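Local coordinates for ABC transporter, periplasmic substrate-binding protein (Thermotoga maritima, PDB 2HPG), which probably binds a small solute in the periplasm and delivers it to a tripartite ATP-independent (TRAP) transporter, at residues 6-11 against 39-44; 136-141 against 224-229; 143-148 against 214-219. All coordinates share one frame; numbering follows the deposited sequence. Where two conformers were deposited one is given.

Interaction 1: residues 6-11 against 39-44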
# COMPACT_ATOMS: atom_id res chain seq x y z
N GLY A 6 -25.68 -15.84 -17.27
CA GLY A 6 -24.55 -15.24 -16.57
C GLY A 6 -23.21 -15.87 -16.86
O GLY A 6 -23.08 -16.77 -17.71
N ALA A 7 -22.21 -15.40 -16.11
CA ALA A 7 -20.83 -15.80 -16.27
C ALA A 7 -20.59 -17.22 -15.77
O ALA A 7 -21.33 -17.72 -14.93
CB ALA A 7 -19.92 -14.82 -15.55
N LYS A 8 -19.54 -17.85 -16.30
CA LYS A 8 -19.12 -19.17 -15.87
C LYS A 8 -18.32 -19.12 -14.56
O LYS A 8 -18.37 -20.05 -13.76
CB LYS A 8 -18.26 -19.83 -16.95
CG LYS A 8 -17.83 -21.25 -16.62
CD LYS A 8 -17.28 -21.97 -17.83
CE LYS A 8 -16.74 -23.31 -17.43
NZ LYS A 8 -16.02 -23.99 -18.54
N TYR A 9 -17.54 -18.06 -14.38
CA TYR A 9 -16.75 -17.86 -13.17
C TYR A 9 -17.08 -16.48 -12.64
O TYR A 9 -17.19 -15.54 -13.41
CB TYR A 9 -15.27 -17.93 -13.49
CG TYR A 9 -14.83 -19.17 -14.23
CD1 TYR A 9 -14.46 -20.31 -13.55
CD2 TYR A 9 -14.76 -19.19 -15.62
CE1 TYR A 9 -14.04 -21.44 -14.21
CE2 TYR A 9 -14.33 -20.31 -16.30
CZ TYR A 9 -13.98 -21.44 -15.58
OH TYR A 9 -13.56 -22.59 -16.23
N THR A 10 -17.26 -16.37 -11.33
CA THR A 10 -17.49 -15.08 -10.70
C THR A 10 -16.46 -14.90 -9.59
O THR A 10 -16.21 -15.83 -8.81
CB THR A 10 -18.92 -14.96 -10.16
OG1 THR A 10 -19.83 -15.07 -11.25
CG2 THR A 10 -19.15 -13.61 -9.50
N LEU A 11 -15.81 -13.72 -9.59
CA LEU A 11 -14.83 -13.34 -8.57
C LEU A 11 -15.39 -12.13 -7.82
O LEU A 11 -15.79 -11.16 -8.45
CB LEU A 11 -13.49 -12.95 -9.22
CG LEU A 11 -12.38 -12.49 -8.25
CD1 LEU A 11 -11.99 -13.60 -7.27
CD2 LEU A 11 -11.14 -11.99 -9.03
N ASN A 39 -14.96 -12.79 -22.79
CA ASN A 39 -16.25 -12.92 -23.43
C ASN A 39 -17.39 -13.11 -22.43
O ASN A 39 -18.36 -13.82 -22.73
CB ASN A 39 -16.26 -14.09 -24.45
CG ASN A 39 -14.91 -14.28 -25.16
OD1 ASN A 39 -14.25 -15.30 -24.98
ND2 ASN A 39 -14.52 -13.30 -25.98
N GLY A 40 -17.29 -12.50 -21.26
CA GLY A 40 -18.31 -12.63 -20.23
C GLY A 40 -18.23 -13.90 -19.40
O GLY A 40 -19.04 -14.10 -18.50
N ASP A 41 -17.26 -14.77 -19.69
CA ASP A 41 -17.08 -15.99 -18.91
C ASP A 41 -16.55 -15.75 -17.50
O ASP A 41 -16.81 -16.55 -16.61
CB ASP A 41 -16.17 -17.00 -19.63
CG ASP A 41 -16.96 -17.96 -20.52
OD1 ASP A 41 -18.15 -17.69 -20.81
OD2 ASP A 41 -16.39 -18.99 -20.91
N VAL A 42 -15.77 -14.69 -17.30
CA VAL A 42 -15.34 -14.29 -15.96
C VAL A 42 -16.03 -12.98 -15.62
O VAL A 42 -15.86 -12.00 -16.32
CB VAL A 42 -13.81 -14.14 -15.83
CG1 VAL A 42 -13.42 -13.64 -14.45
CG2 VAL A 42 -13.11 -15.48 -16.14
N ARG A 43 -16.84 -12.99 -14.57
CA ARG A 43 -17.44 -11.78 -14.05
C ARG A 43 -16.68 -11.42 -12.77
O ARG A 43 -16.49 -12.29 -11.91
CB ARG A 43 -18.91 -12.02 -13.74
CG ARG A 43 -19.58 -10.84 -13.09
CD ARG A 43 -21.00 -11.16 -12.65
NE ARG A 43 -21.32 -10.45 -11.41
CZ ARG A 43 -22.54 -10.14 -10.99
NH1 ARG A 43 -23.62 -10.44 -11.70
NH2 ARG A 43 -22.68 -9.50 -9.83
N ILE A 44 -16.24 -10.17 -12.65
CA ILE A 44 -15.58 -9.71 -11.43
C ILE A 44 -16.40 -8.63 -10.76
O ILE A 44 -16.66 -7.60 -11.35
CB ILE A 44 -14.18 -9.14 -11.69
CG1 ILE A 44 -13.32 -10.19 -12.40
CG2 ILE A 44 -13.48 -8.78 -10.34
CD1 ILE A 44 -12.00 -9.66 -12.89
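Tyr9 and Val42 meet through branches set by their first torsions: CG of Tyr9 stands anti to its carbonyl carbon (chi1 -53°), and in Val42 it is CG2 that takes the corresponding place. CD2 on the ring rim then comes 4.1 Å from Val42 CG2, the two side chains crossing at a slant. The same CD2 sits near Asp41 O, which lies at the ring edge, while CG of the preceding Lys8 covers one face off-centre. Next along the same side of the sheet, Leu11 and Ile44 run side by side and point the same way, with Leu11 CD2 4.2 Å from Ile44 CG2. Val42 and Ile44 also pack on helix 22-37 through Val34, Trp30 and Ala31. Strand 9-14, that helix and strand 42-47 form a beta-alpha-beta unit, and the two strands lie parallel and in contact.

On the other side Thr10 and Arg43 point together, Thr10 OG1 being 4.0 Å from Arg43 CB. Ala7, just ahead of the strand, presses CB onto Arg43 CB at 3.5 Å.

Three good backbone bonds stitch the pair: Tyr9 N to Asp41 O, Arg43 N to Tyr9 O at 2.8 Å, and Leu11 N to Arg43 O. Asp41 O also takes a weak bond from Lys8 N (3.0 Å). Before this, Asn39 closes helix 22-37 with a Schellman motif, and Gly40 leads into the strand.

Asp41 OD2 is held by Tyr245 OH, and Lys8 NZ stays 5.5 Å from that oxygen. Any attraction between the two charges is therefore likely to be modest; what joins the two segments is the backbone ladder and apolar contacts such as Tyr9 with Val42 and Leu11 with Ile44.

Interaction 2: residues 136-141 against 224-229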
# COMPACT_ATOMS: atom_id res chain seq x y z
N TYR A 136 1.57 -3.87 -8.62
CA TYR A 136 1.78 -2.58 -9.27
C TYR A 136 0.68 -1.59 -8.94
O TYR A 136 0.24 -0.81 -9.81
CB TYR A 136 1.80 -2.76 -10.79
CG TYR A 136 2.90 -3.67 -11.33
CD1 TYR A 136 4.00 -4.03 -10.57
CD2 TYR A 136 2.85 -4.11 -12.65
CE1 TYR A 136 4.98 -4.85 -11.10
CE2 TYR A 136 3.83 -4.92 -13.17
CZ TYR A 136 4.88 -5.29 -12.40
OH TYR A 136 5.84 -6.11 -12.97
N TRP A 137 0.24 -1.61 -7.69
CA TRP A 137 -0.87 -0.78 -7.23
C TRP A 137 -0.31 0.05 -6.11
O TRP A 137 0.03 -0.47 -5.05
CB TRP A 137 -2.03 -1.67 -6.75
CG TRP A 137 -2.76 -2.27 -7.91
CD1 TRP A 137 -2.32 -3.29 -8.71
CD2 TRP A 137 -4.03 -1.88 -8.42
NE1 TRP A 137 -3.24 -3.53 -9.70
CE2 TRP A 137 -4.31 -2.68 -9.54
CE3 TRP A 137 -4.97 -0.90 -8.05
CZ2 TRP A 137 -5.49 -2.56 -10.28
CZ3 TRP A 137 -6.14 -0.78 -8.79
CH2 TRP A 137 -6.39 -1.61 -9.88
N VAL A 138 -0.16 1.34 -6.37
CA VAL A 138 0.56 2.23 -5.46
C VAL A 138 -0.35 3.39 -5.06
O VAL A 138 -0.97 4.03 -5.90
CB VAL A 138 1.89 2.68 -6.15
CG1 VAL A 138 2.46 3.90 -5.52
CG2 VAL A 138 2.90 1.51 -6.09
N GLN A 139 -0.46 3.63 -3.75
CA GLN A 139 -1.29 4.72 -3.25
C GLN A 139 -0.51 6.02 -3.11
O GLN A 139 -1.10 7.08 -2.92
CB GLN A 139 -1.92 4.34 -1.93
CG GLN A 139 -3.16 3.49 -2.08
CD GLN A 139 -3.79 3.19 -0.76
OE1 GLN A 139 -4.14 4.11 -0.03
NE2 GLN A 139 -3.91 1.91 -0.43
N GLY A 140 0.82 5.95 -3.20
CA GLY A 140 1.64 7.14 -3.13
C GLY A 140 2.42 7.25 -1.85
O GLY A 140 2.32 6.38 -0.98
N TYR A 141 3.19 8.33 -1.74
CA TYR A 141 4.02 8.60 -0.57
C TYR A 141 3.23 9.17 0.57
O TYR A 141 2.39 10.05 0.39
CB TYR A 141 5.13 9.60 -0.90
CG TYR A 141 6.11 9.03 -1.85
CD1 TYR A 141 7.19 8.28 -1.40
CD2 TYR A 141 5.91 9.14 -3.21
CE1 TYR A 141 8.07 7.73 -2.28
CE2 TYR A 141 6.79 8.59 -4.09
CZ TYR A 141 7.87 7.89 -3.62
OH TYR A 141 8.74 7.33 -4.51
N HIS A 224 8.23 8.93 3.88
CA HIS A 224 8.80 7.76 4.56
C HIS A 224 8.18 6.39 4.18
O HIS A 224 8.82 5.36 4.42
CB HIS A 224 8.71 7.97 6.08
CG HIS A 224 7.32 8.23 6.56
ND1 HIS A 224 6.81 9.50 6.72
CD2 HIS A 224 6.30 7.38 6.85
CE1 HIS A 224 5.55 9.42 7.09
NE2 HIS A 224 5.21 8.15 7.19
N PHE A 225 6.97 6.37 3.61
CA PHE A 225 6.40 5.16 3.01
C PHE A 225 5.95 5.45 1.60
O PHE A 225 5.40 6.52 1.31
CB PHE A 225 5.16 4.62 3.74
CG PHE A 225 5.39 4.16 5.15
CD1 PHE A 225 6.30 3.17 5.45
CD2 PHE A 225 4.61 4.66 6.16
CE1 PHE A 225 6.47 2.75 6.74
CE2 PHE A 225 4.77 4.26 7.45
CZ PHE A 225 5.69 3.29 7.75
N LEU A 226 6.19 4.49 0.70
CA LEU A 226 5.43 4.37 -0.54
C LEU A 226 4.53 3.14 -0.38
O LEU A 226 5.04 2.02 -0.31
CB LEU A 226 6.34 4.20 -1.75
CG LEU A 226 5.58 4.09 -3.06
CD1 LEU A 226 4.88 5.40 -3.38
CD2 LEU A 226 6.51 3.64 -4.18
N LEU A 227 3.22 3.35 -0.32
CA LEU A 227 2.27 2.26 -0.09
C LEU A 227 2.05 1.42 -1.34
O LEU A 227 1.42 1.86 -2.33
CB LEU A 227 0.95 2.80 0.49
CG LEU A 227 -0.17 1.80 0.78
CD1 LEU A 227 0.33 0.48 1.34
CD2 LEU A 227 -1.17 2.47 1.75
N ILE A 228 2.60 0.22 -1.30
CA ILE A 228 2.48 -0.74 -2.37
C ILE A 228 1.43 -1.75 -1.96
O ILE A 228 1.59 -2.46 -0.97
CB ILE A 228 3.81 -1.49 -2.60
CG1 ILE A 228 4.95 -0.50 -2.91
CG2 ILE A 228 3.66 -2.50 -3.73
CD1 ILE A 228 6.35 -1.15 -2.70
N ASN A 229 0.35 -1.81 -2.71
CA ASN A 229 -0.69 -2.79 -2.43
C ASN A 229 -0.46 -4.07 -3.20
O ASN A 229 0.06 -4.05 -4.34
CB ASN A 229 -2.07 -2.23 -2.72
CG ASN A 229 -2.51 -1.19 -1.70
OD1 ASN A 229 -2.62 -0.00 -2.01
ND2 ASN A 229 -2.74 -1.63 -0.47
O HOH W 1 -4.68 -0.23 1.60
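Gln139 reaches across to Leu227 and Asn229, and its side chain can be followed outward. CB lies 4.1 Å from Leu227 CB, and CG comes near Asn229 OD1. The chain runs straight on, CD anti to CA (chi2 -177°), alongside Leu227, whose CD2 touches CD and sits 3.8 Å from OE1. At the tip NE2 gives a hydrogen bond to Asn229 OD1 (2.8 Å, 164° at the hydrogen). It arrives on a lone pair, and the two amide planes are only 14° apart. NE2 also donates to a water that accepts from Asn229 ND2 as well, so the water bridges the two amides. Asn229 is held further by Tyr23 OH on OD1 and by Thr72 O on ND2.

The strands are antiparallel parts of 130-146 and 218-234, two long strands of the mixed sheet in this family 7 solute-binding protein. Backbone bonds join Asn229 N to Trp137 O and Gln139 N to Leu227 O. A third, longer at 3.2 Å, runs from Leu227 N to Gly140 O.

On the opposite side of the sheet Leu226 CD1 stands over the centre of the Tyr141 ring, a CH-pi contact 3.8 Å from the centroid. That methyl also meets Val138 CG1 at 3.6 Å, the valine and leucine side chains crossing at about a right angle. Val138 and Ile228 both continue onto Leu108 of helix 101-112.

Interaction 3: residues 143-148 against 214-219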
# COMPACT_ATOMS: atom_id res chain seq x y z
N HIS A 143 3.34 11.10 4.33
CA HIS A 143 4.08 12.18 4.99
C HIS A 143 3.49 12.36 6.37
O HIS A 143 2.38 11.92 6.61
CB HIS A 143 3.93 13.48 4.17
CG HIS A 143 4.42 13.38 2.76
ND1 HIS A 143 5.71 13.01 2.44
CD2 HIS A 143 3.78 13.59 1.58
CE1 HIS A 143 5.84 12.98 1.13
NE2 HIS A 143 4.69 13.35 0.58
N PHE A 144 4.21 12.99 7.29
CA PHE A 144 3.66 13.22 8.63
C PHE A 144 2.63 14.36 8.63
O PHE A 144 2.86 15.37 7.98
CB PHE A 144 4.78 13.54 9.61
CG PHE A 144 5.58 12.34 10.02
CD1 PHE A 144 5.07 11.45 10.94
CD2 PHE A 144 6.80 12.10 9.46
CE1 PHE A 144 5.80 10.34 11.32
CE2 PHE A 144 7.53 11.00 9.83
CZ PHE A 144 7.03 10.11 10.76
N VAL A 145 1.54 14.19 9.39
CA VAL A 145 0.48 15.18 9.50
C VAL A 145 0.39 15.47 10.98
O VAL A 145 0.01 14.61 11.77
CB VAL A 145 -0.89 14.69 8.99
CG1 VAL A 145 -1.76 15.92 8.57
CG2 VAL A 145 -0.76 13.71 7.81
N THR A 146 0.77 16.69 11.37
CA THR A 146 1.00 17.05 12.77
C THR A 146 0.63 18.52 13.05
O THR A 146 0.26 19.24 12.15
CB THR A 146 2.49 16.89 13.09
OG1 THR A 146 3.24 17.78 12.24
CG2 THR A 146 2.99 15.42 12.86
N ASN A 147 0.73 18.92 14.32
CA ASN A 147 0.60 20.34 14.68
C ASN A 147 1.97 20.92 15.10
O ASN A 147 2.04 21.94 15.79
CB ASN A 147 -0.47 20.56 15.76
CG ASN A 147 -1.87 20.63 15.19
OD1 ASN A 147 -2.11 21.31 14.18
ND2 ASN A 147 -2.80 19.91 15.81
N LYS A 148 3.03 20.26 14.65
CA LYS A 148 4.42 20.64 14.91
C LYS A 148 5.20 20.28 13.66
O LYS A 148 5.07 19.16 13.17
CB LYS A 148 4.93 19.84 16.11
CG LYS A 148 6.39 20.00 16.41
CD LYS A 148 6.82 19.03 17.52
CE LYS A 148 8.30 19.09 17.75
NZ LYS A 148 8.72 18.10 18.79
N GLU A 214 -8.67 20.51 9.21
CA GLU A 214 -9.39 21.25 10.27
C GLU A 214 -8.70 21.11 11.63
O GLU A 214 -8.88 21.97 12.51
CB GLU A 214 -10.82 20.77 10.37
CG GLU A 214 -11.69 21.00 9.14
CD GLU A 214 -12.13 22.45 8.92
OE1 GLU A 214 -11.76 23.31 9.74
OE2 GLU A 214 -12.86 22.71 7.93
N VAL A 215 -7.92 20.05 11.83
CA VAL A 215 -7.37 19.75 13.17
C VAL A 215 -5.86 19.54 13.22
O VAL A 215 -5.28 19.49 14.30
CB VAL A 215 -8.12 18.53 13.82
CG1 VAL A 215 -9.47 18.98 14.34
CG2 VAL A 215 -8.24 17.30 12.84
N LEU A 216 -5.23 19.41 12.05
CA LEU A 216 -3.80 19.31 11.91
C LEU A 216 -3.34 20.38 10.90
O LEU A 216 -3.95 20.57 9.85
CB LEU A 216 -3.39 17.90 11.45
CG LEU A 216 -3.72 16.72 12.36
CD1 LEU A 216 -3.75 15.39 11.57
CD2 LEU A 216 -2.68 16.62 13.52
N LYS A 217 -2.26 21.07 11.23
CA LYS A 217 -1.78 22.20 10.44
C LYS A 217 -0.66 21.85 9.46
O LYS A 217 -0.62 22.40 8.35
CB LYS A 217 -1.31 23.34 11.36
CG LYS A 217 -0.60 24.47 10.61
CD LYS A 217 -0.43 25.69 11.47
CE LYS A 217 0.52 26.71 10.80
NZ LYS A 217 0.57 28.00 11.53
N TYR A 218 0.24 20.94 9.85
CA TYR A 218 1.45 20.69 9.07
C TYR A 218 1.51 19.36 8.32
O TYR A 218 1.24 18.29 8.88
CB TYR A 218 2.69 20.75 9.97
CG TYR A 218 2.94 22.10 10.57
CD1 TYR A 218 3.64 23.07 9.87
CD2 TYR A 218 2.47 22.41 11.84
CE1 TYR A 218 3.86 24.32 10.40
CE2 TYR A 218 2.69 23.65 12.39
CZ TYR A 218 3.39 24.60 11.66
OH TYR A 218 3.61 25.83 12.18
N MSE A 219 1.87 19.45 7.04
CA MSE A 219 2.27 18.29 6.26
C MSE A 219 3.77 18.37 6.06
O MSE A 219 4.25 19.28 5.39
CB MSE A 219 1.56 18.30 4.91
CG MSE A 219 1.52 16.94 4.27
SE MSE A 219 -0.12 16.02 4.74
CE MSE A 219 0.03 14.55 3.46
O HOH W 2 3.75 17.37 9.67
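Asn147 turns its amide back onto the chain at Val215 and Lys217. CG lies anti to the carbonyl carbon (chi1 -83°), from where ND2 donates to Val215 O at 2.9 Å, with the acceptor close to the amide plane. Its other branch, OD1, accepts from Lys217 N at 3.0 Å, the donor standing above the carbonyl plane. Lys217 N also makes a weak bond to Thr146 O, and Tyr218 N a straighter one to the same oxygen. Lys217 and Tyr218 thus both face Thr146, a classic beta bulge where strands 130-146 and 218-234 pair.

Thr146 OG1 sits between its backbone N and carbonyl carbon (chi1 61°), 3.8 Å from Tyr218 CB. A water there lies within bonding distance of OG1, Phe144 O and, weakly, Tyr218 O; with two hydrogens it can donate to only two at once. The Tyr218 ring brings its CD2 rim to Lys148 N, and Asn147 CA lies at its edge in plane.

On the other side of the sheet, Val145 parts its methyls: CG1 meets Leu216 CD1 at 3.6 Å, the side chains crossing at about a right angle, and CG2 meets the selenium of selenomethionine Met219 in the conformer given. Val145 and Met219 continue onto Val207 of helix 204-209.

The chemistry is divided: apolar side chains fill the helix-facing side, while one asparagine amide, using both its donor and its acceptor, ties down the backbone leading into the bulge.

All three interactions lie on one mixed sheet. Interaction 1 closes first along the chain, within the beta-alpha-beta unit of strands 9-14 and 42-47. Interaction 2 comes later, and interaction 3 falls between its two segments in sequence, and both use strands 130-146 and 218-234. Their centres are 20 Å apart, and they touch where His224 meets His143 and Phe144. Interaction 1 sits about 30 Å from interaction 2 and 45 Å from interaction 3, centre to centre, on the opposite side of the chain's centre from the latter. Interaction 2 lies near that centre, so the two long strands carry the sheet from the middle of the protein to the end opposite interaction 1.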